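Local coordinates for MutT related protein (Methanosarcina mazei, PDB 3GRN), which is a MutT-related Nudix-family protein that probably acts as a hydrolase, at residues 109-112 against 113-117. Numbering follows the deposited sequence.
Sequences SWVS and LEKIL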
loop_
_atom_site.group_PDB
_atom_site.type_symbol
_atom_site.label_atom_id
_atom_site.label_comp_id
_atom_site.label_asym_id
_atom_site.label_seq_id
_atom_site.Cartn_x
_atom_site.Cartn_y
_atom_site.Cartn_z
ATOM N N SER A 109 14.335 4.925 -11.143
ATOM C CA SER A 109 15.541 5.461 -11.715
ATOM C C SER A 109 16.549 5.710 -10.619
ATOM O O SER A 109 16.184 6.118 -9.509
ATOM C CB SER A 109 15.248 6.757 -12.471
ATOM O OG SER A 109 16.409 7.206 -13.144
ATOM N N TRP A 110 17.811 5.424 -10.938
ATOM C CA TRP A 110 18.947 5.719 -10.073
ATOM C C TRP A 110 19.521 7.050 -10.552
ATOM O O TRP A 110 20.110 7.130 -11.634
ATOM C CB TRP A 110 19.996 4.604 -10.147
ATOM C CG TRP A 110 19.542 3.261 -9.647
ATOM C CD1 TRP A 110 19.051 2.222 -10.400
ATOM C CD2 TRP A 110 19.533 2.811 -8.286
ATOM N NE1 TRP A 110 18.736 1.153 -9.582
ATOM C CE2 TRP A 110 19.031 1.485 -8.284
ATOM C CE3 TRP A 110 19.897 3.397 -7.064
ATOM C CZ2 TRP A 110 18.889 0.737 -7.109
ATOM C CZ3 TRP A 110 19.755 2.652 -5.899
ATOM C CH2 TRP A 110 19.254 1.333 -5.929
ATOM N N VAL A 111 19.315 8.099 -9.757
ATOM C CA VAL A 111 19.629 9.469 -10.158
ATOM C C VAL A 111 20.728 10.091 -9.274
ATOM O O VAL A 111 20.677 9.993 -8.047
ATOM C CB VAL A 111 18.354 10.371 -10.168
ATOM C CG1 VAL A 111 18.659 11.693 -10.849
ATOM C CG2 VAL A 111 17.184 9.686 -10.884
ATOM N N SER A 112 21.730 10.719 -9.903
ATOM C CA SER A 112 22.779 11.408 -9.151
ATOM C C SER A 112 22.237 12.688 -8.539
ATOM O O SER A 112 21.248 13.250 -9.024
ATOM C CB SER A 112 23.988 11.742 -10.042
ATOM O OG SER A 112 23.627 12.695 -11.021
ATOM N N LEU A 113 22.900 13.139 -7.478
ATOM C CA LEU A 113 22.578 14.388 -6.793
ATOM C C LEU A 113 22.551 15.592 -7.726
ATOM O O LEU A 113 21.624 16.397 -7.656
ATOM C CB LEU A 113 23.569 14.638 -5.657
ATOM C CG LEU A 113 23.370 15.876 -4.777
ATOM C CD1 LEU A 113 22.060 15.792 -3.988
ATOM C CD2 LEU A 113 24.545 15.974 -3.849
ATOM N N GLU A 114 23.554 15.695 -8.598
ATOM C CA GLU A 114 23.600 16.758 -9.611
ATOM C C GLU A 114 22.326 16.822 -10.450
ATOM O O GLU A 114 21.755 17.900 -10.613
ATOM C CB GLU A 114 24.818 16.592 -10.524
ATOM C CG GLU A 114 25.078 17.798 -11.422
ATOM C CD GLU A 114 25.831 17.450 -12.700
ATOM O OE1 GLU A 114 26.349 18.387 -13.347
ATOM O OE2 GLU A 114 25.902 16.253 -13.063
ATOM N N LYS A 115 21.871 15.674 -10.963
ATOM C CA LYS A 115 20.658 15.657 -11.781
ATOM C C LYS A 115 19.413 15.927 -10.942
ATOM O O LYS A 115 18.467 16.536 -11.436
ATOM C CB LYS A 115 20.487 14.349 -12.568
ATOM C CG LYS A 115 21.733 13.763 -13.242
ATOM C CD LYS A 115 22.287 14.602 -14.375
ATOM C CE LYS A 115 23.525 13.932 -14.964
ATOM N NZ LYS A 115 24.447 14.906 -15.610
ATOM N N ILE A 116 19.409 15.464 -9.686
ATOM C CA ILE A 116 18.334 15.800 -8.741
ATOM C C ILE A 116 18.214 17.326 -8.564
ATOM O O ILE A 116 17.114 17.889 -8.633
ATOM C CB ILE A 116 18.499 15.074 -7.364
ATOM C CG1 ILE A 116 18.247 13.561 -7.499
ATOM C CG2 ILE A 116 17.566 15.670 -6.336
ATOM C CD1 ILE A 116 18.679 12.726 -6.280
ATOM N N LEU A 117 19.355 17.985 -8.365
ATOM C CA LEU A 117 19.413 19.449 -8.320
ATOM C C LEU A 117 19.552 19.989 -9.755
ATOM O O LEU A 117 20.544 20.640 -10.108
ATOM C CB LEU A 117 20.575 19.905 -7.430
ATOM C CG LEU A 117 20.718 19.265 -6.044
ATOM C CD1 LEU A 117 22.084 19.565 -5.421
ATOM C CD2 LEU A 117 19.582 19.679 -5.104
#
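Ser112 is the N-cap between the end of strand 105-111 and the short helix 113-116, and it grips the first helical turn through both its side chain and its carbonyl. Its OG stands between the backbone N and the carbonyl carbon (chi1 66°), a rotation that brings the hydroxyl over the helix start, where it accepts a weak but nearly straight bond from Lys115 N at 3.5 Å. The carbonyl of the same residue takes Ile116 N at 3.0 Å, the donor lying in the carbonyl plane, and this is the first i to i+4 bond of the helix. Leu117 N to Leu113 O, 2.9 Å, adds the next one before the chain leaves helical geometry at Leu117. Lys115 also presses its aliphatic stem on the cap, with CG 3.1 Å from Ser112 OG. The chain then bends at chi2 (-67°), and its NZ forms a salt bridge with the neighbouring Glu114, meeting OE2 from above the carboxylate plane at 3.2 Å. Within this chain, strand 105-111 is an outermost strand of the mixed Nudix sheet, bonded through Ser109 and Val111 to strand 22-27, and the helix follows directly after the cap residue. Val111, the last strand residue, brings CG1 against the first helical turn, 3.7 Å from Lys115 CB and 3.9 Å from Ile116 CG1. Ile116, the buried member of the group, extends its CG1-CD1 arm back past the Ser112 carbonyl toward the strand end, CD1 reaching 3.8 Å from Val111 O. Phe22 of strand 22-27 and Phe130 of helix 124-137 also touch Ile116, and Phe130 is shared with Leu113.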